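Local coordinates for 1,4-dihydroxy-2-naphthoyl-CoA hydrolase (Escherichia coli, PDB 1VH5) that catalyses the hydrolysis of 1,4-dihydroxy-2-naphthoyl-CoA to 1,4-dihydroxy-2-naphthoate and CoA in menaquinone biosynthesis, and also cleaves many other acyl-CoA thioesters, at the interface of chains A and B. Coordinates in Å, arbitrary orientation; residue numbers count along the deposited sequence, not the author numbering. Chains: chain A/B, Hypothetical protein ydiI.

All three contacts belong to one two-fold interface, so each has a twin with the chains exchanged. Contacts 1 and 3 are both built mainly on helix 57-74, share A:Gly58 and B:Val61, and have C-alpha centres about 7 Å apart. Contact 2 is on strand 81-91, its centre about 12 Å from that of contact 1 and about 9 Å from that of contact 3; A:Ile87 and B:Ile87 bring the same strand into contact 3. Helix packing and strand pairing join the chains into a dimer, probably the building block of the dimer-of-dimers tetramer, and probably place the likely catalytic glutamate of each chain beside the other.

Contact 1: the interface of chains A and B. Residues chain A 56, 58-59; chain B 23, 61-62, 65-66.
A:His56 reaches over from the loop just ahead of helix 57-74 and ends on B:Ser66, in the same helix of the partner chain. Its CB stays at home, 4.1 Å from A:Ala59 CB. With CG anti to the backbone N (chi1 -163°), the ring is carried out between its own helix start and the other chain. On the inner side ND1 takes the backbone N-H of A:Gly58 at 2.9 Å, with that nitrogen in the ring plane; this bond fixes the rotation of the imidazole. Further round, CE1 points towards B:Glu65 CB at 4.1 Å, while B:Val62 CG1 lies over one ring face, 3.9 Å from the same CE1. At the tip, NE2 forms a hydrogen bond of 2.9 Å with the hydroxyl OG of B:Ser66, bent to 138° at the hydrogen. B:Ser66 OG is itself positioned by a 2.7 Å hydrogen bond to the carbonyl O of B:Val62, one helical turn back; the donor sits above the carbonyl plane. An alanine in place of A:His56 would probably leave B:Ser66 OG without its partner across the interface and uncover the CG1 methyl of B:Val62. B:Glu65, the probable catalytic residue, lies on the same helical turn as B:Ser66. The second methyl of B:Val62, CG2, presses on the backbone of A:Gly58, 3.4 Å from its carbonyl carbon C.

Contact 2: the interface of chains A and B. Residues chain A 88-91; chain B 85-86.
A:His91 and B:Leu85 make the backbone link between the two edge strands: the peptide N of A:His91 donates a hydrogen bond to B:Leu85 O at 2.9 Å. It belongs to an antiparallel bridge pairing A:Asn90 with B:Glu86. The side chains of that pair supply a second hydrogen bond, from the amide nitrogen ND2 of A:Asn90 to the carboxylate OE1 of B:Glu86, 3.0 Å long. They cross at about a right angle, with amide and carboxylate planes turned 61° apart, and ND2 meets OE1 nearly along its C-O axis. A bend at chi2 (84°) turns the carboxylate of B:Glu86 across the partner strand, and OE1 reaches the amide. Contacts without hydrogen bonds follow. B:Glu86 CD and OE2 each lie 3.3 Å from the carbonyl O of A:Ala89, and B:Glu86 OE2 is 4.0 Å from A:Asn88 CB. The hydrogen bond from A:Asn90 ND2 probably offsets some of the cost of setting a carboxylate beside that carbonyl oxygen. Because A:His91 is a substrate-binding residue, the strand pairing reaches directly into the site. The patch lies where strands 81-91 of both chains run antiparallel, joining the sheets of the two hot-dog folds across the dimer.

Contact 3: the interface of chains A and B. Residues chain A 58, 61-62, 65, 87; chain B 58, 61, 87.
A:Glu65 OE1 makes the nearest polar approach in this patch, 3.8 Å from the backbone N of B:Gly58, too long to count as a hydrogen bond. The glutamate has CG anti to its N, and the rest of the side chain swings its carboxylate towards the start of the partner's helix 57-74. One turn earlier in the same helix, A:Val62 turns its CG2 methyl onto the backbone of B:Gly58, 3.7 Å from CA; having no side chain, the glycine lets the methyl lie directly against the main chain. The centre of the patch is the pair A:Val61 and B:Val61, which cross at about a right angle near the two-fold axis. Each has CG1 anti to the backbone N, 179° in A:Val61, and this points the CG1 methyls inward at each other. A:Val61 CG1 comes 3.9 Å from B:Val61 CB, and the CG1 methyls are likewise 3.9 Å apart, ordinary snug van der Waals distances. Each valine hides just under 30 Å² against the other chain. Strand 81-91 touches the edge of this pair: CG2 of A:Ile87 meets B:Val61 CG2 at 4.1 Å. This apolar junction packs the two helices together and is likely to hold the probable catalytic glutamate of one chain near the helix start of the other, the arrangement by which hot-dog thioesterases build their active sites at the dimer interface.

Contact 1: the interface of chains A and B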
# COMPACT_ATOMS: atom_id res chain seq x y z
N HIS A 56 6.00 -7.44 -1.10
CA HIS A 56 5.93 -6.12 -1.69
C HIS A 56 5.63 -5.12 -0.57
O HIS A 56 4.70 -5.31 0.20
CB HIS A 56 4.79 -6.13 -2.70
CG HIS A 56 4.82 -4.99 -3.68
ND1 HIS A 56 4.62 -3.67 -3.31
CD2 HIS A 56 4.88 -5.00 -5.04
CE1 HIS A 56 4.64 -2.91 -4.40
NE2 HIS A 56 4.80 -3.70 -5.46
N GLY A 58 4.13 -2.37 -0.80
CA GLY A 58 2.73 -1.99 -0.92
C GLY A 58 1.75 -2.97 -0.30
O GLY A 58 0.70 -2.55 0.20
N ALA A 59 2.07 -4.26 -0.36
CA ALA A 59 1.21 -5.25 0.29
C ALA A 59 1.16 -5.08 1.81
O ALA A 59 0.11 -5.16 2.41
CB ALA A 59 1.67 -6.67 -0.07
N VAL B 23 2.48 -7.08 -9.07
CA VAL B 23 2.23 -6.15 -10.17
C VAL B 23 1.38 -6.77 -11.29
O VAL B 23 0.38 -6.20 -11.73
CB VAL B 23 3.54 -5.57 -10.69
CG1 VAL B 23 3.42 -4.99 -12.13
CG2 VAL B 23 3.98 -4.43 -9.80
N VAL B 61 -1.07 2.69 -2.83
CA VAL B 61 0.30 2.63 -2.36
C VAL B 61 1.07 1.52 -3.12
O VAL B 61 2.25 1.68 -3.44
CB VAL B 61 0.39 2.51 -0.83
CG1 VAL B 61 1.85 2.35 -0.44
CG2 VAL B 61 -0.25 3.77 -0.22
N VAL B 62 0.43 0.39 -3.42
CA VAL B 62 1.07 -0.63 -4.24
C VAL B 62 1.48 -0.02 -5.60
O VAL B 62 2.62 -0.22 -6.07
CB VAL B 62 0.17 -1.89 -4.47
CG1 VAL B 62 0.84 -2.82 -5.46
CG2 VAL B 62 -0.13 -2.60 -3.15
N GLU B 65 4.45 2.45 -4.99
CA GLU B 65 5.70 1.77 -4.69
C GLU B 65 6.19 0.97 -5.90
O GLU B 65 7.40 0.93 -6.15
CB GLU B 65 5.65 0.92 -3.43
CG GLU B 65 7.01 0.38 -3.01
CD GLU B 65 7.18 0.08 -1.53
OE1 GLU B 65 6.48 0.67 -0.70
OE2 GLU B 65 8.03 -0.80 -1.22
N SER B 66 5.30 0.37 -6.66
CA SER B 66 5.71 -0.39 -7.86
C SER B 66 6.39 0.51 -8.90
O SER B 66 7.44 0.13 -9.48
CB SER B 66 4.48 -1.03 -8.50
OG SER B 66 3.94 -2.01 -7.64

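Contact 2: the interface of chains A and B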
# COMPACT_ATOMS: atom_id res chain seq x y z
N ASN A 88 1.48 6.13 6.34
CA ASN A 88 2.92 6.16 6.18
C ASN A 88 3.51 4.89 6.75
O ASN A 88 2.89 4.25 7.62
CB ASN A 88 3.51 7.42 6.80
CG ASN A 88 3.21 7.52 8.25
OD1 ASN A 88 3.80 6.80 9.06
ND2 ASN A 88 2.26 8.37 8.61
N ALA A 89 4.67 4.48 6.24
CA ALA A 89 5.28 3.23 6.67
C ALA A 89 6.76 3.26 6.47
O ALA A 89 7.24 3.82 5.46
CB ALA A 89 4.67 2.02 5.92
N ASN A 90 7.46 2.64 7.41
CA ASN A 90 8.84 2.29 7.21
C ASN A 90 9.03 0.80 7.00
O ASN A 90 8.52 -0.02 7.78
CB ASN A 90 9.64 2.73 8.41
CG ASN A 90 11.04 2.82 8.12
OD1 ASN A 90 11.72 1.79 8.03
ND2 ASN A 90 11.54 4.08 7.89
N HIS A 91 9.80 0.43 5.96
CA HIS A 91 10.05 -0.98 5.66
C HIS A 91 11.40 -1.35 6.26
O HIS A 91 12.44 -0.90 5.79
CB HIS A 91 10.11 -1.15 4.13
CG HIS A 91 8.86 -0.73 3.41
ND1 HIS A 91 7.61 -1.23 3.74
CD2 HIS A 91 8.68 0.10 2.36
CE1 HIS A 91 6.71 -0.69 2.94
NE2 HIS A 91 7.33 0.10 2.09
N LEU B 85 12.74 2.53 1.68
CA LEU B 85 12.89 2.76 3.11
C LEU B 85 11.58 3.22 3.73
O LEU B 85 11.14 2.67 4.73
CB LEU B 85 13.98 3.81 3.37
CG LEU B 85 15.42 3.52 2.88
CD1 LEU B 85 16.26 4.78 3.05
CD2 LEU B 85 16.01 2.37 3.64
N GLU B 86 10.99 4.25 3.16
CA GLU B 86 9.84 4.93 3.75
C GLU B 86 8.88 5.27 2.63
O GLU B 86 9.27 5.65 1.54
CB GLU B 86 10.30 6.20 4.47
CG GLU B 86 9.16 7.03 5.06
CD GLU B 86 8.65 6.63 6.41
OE1 GLU B 86 9.39 6.04 7.26
OE2 GLU B 86 7.47 6.96 6.60

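Contact 3: the interface of chains A and B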
# COMPACT_ATOMS: atom_id res chain seq x y z
N GLY A 58 4.13 -2.37 -0.80
CA GLY A 58 2.73 -1.99 -0.92
C GLY A 58 1.75 -2.97 -0.30
O GLY A 58 0.70 -2.55 0.20
N VAL A 61 1.39 -2.25 3.26
CA VAL A 61 0.52 -1.09 3.46
C VAL A 61 -0.94 -1.46 3.22
O VAL A 61 -1.83 -0.99 3.93
CB VAL A 61 0.98 0.12 2.61
CG1 VAL A 61 0.03 1.30 2.83
CG2 VAL A 61 2.42 0.52 2.99
N VAL A 62 -1.22 -2.32 2.25
CA VAL A 62 -2.58 -2.85 2.14
C VAL A 62 -3.03 -3.50 3.46
O VAL A 62 -4.13 -3.26 3.95
CB VAL A 62 -2.73 -3.87 0.99
CG1 VAL A 62 -4.14 -4.48 1.01
CG2 VAL A 62 -2.48 -3.21 -0.38
N GLU A 65 -3.55 -0.71 6.15
CA GLU A 65 -4.73 0.11 5.94
C GLU A 65 -5.99 -0.72 6.13
O GLU A 65 -7.01 -0.21 6.61
CB GLU A 65 -4.71 0.79 4.55
CG GLU A 65 -5.89 1.74 4.37
CD GLU A 65 -5.61 2.95 3.51
OE1 GLU A 65 -4.42 3.30 3.28
OE2 GLU A 65 -6.62 3.52 3.07
N ILE A 87 -1.48 7.68 5.18
CA ILE A 87 -0.82 6.50 5.70
C ILE A 87 0.67 6.61 5.42
O ILE A 87 1.07 7.15 4.37
CB ILE A 87 -1.45 5.25 5.09
CG1 ILE A 87 -0.92 3.98 5.77
CG2 ILE A 87 -1.22 5.20 3.53
CD1 ILE A 87 -1.86 2.82 5.86
N GLY B 58 -4.57 1.18 0.13
CA GLY B 58 -3.39 0.36 -0.02
C GLY B 58 -3.06 0.03 -1.46
O GLY B 58 -1.87 -0.06 -1.81
N VAL B 61 -1.07 2.69 -2.83
CA VAL B 61 0.30 2.63 -2.36
C VAL B 61 1.07 1.52 -3.12
O VAL B 61 2.25 1.68 -3.44
CB VAL B 61 0.39 2.51 -0.83
CG1 VAL B 61 1.85 2.35 -0.44
CG2 VAL B 61 -0.25 3.77 -0.22
N ILE B 87 7.59 5.16 2.92
CA ILE B 87 6.58 5.62 1.96
C ILE B 87 5.48 6.35 2.71
O ILE B 87 5.16 5.97 3.84
CB ILE B 87 6.01 4.43 1.11
CG1 ILE B 87 5.11 4.92 -0.07
CG2 ILE B 87 5.38 3.39 2.05
CD1 ILE B 87 5.03 4.01 -1.26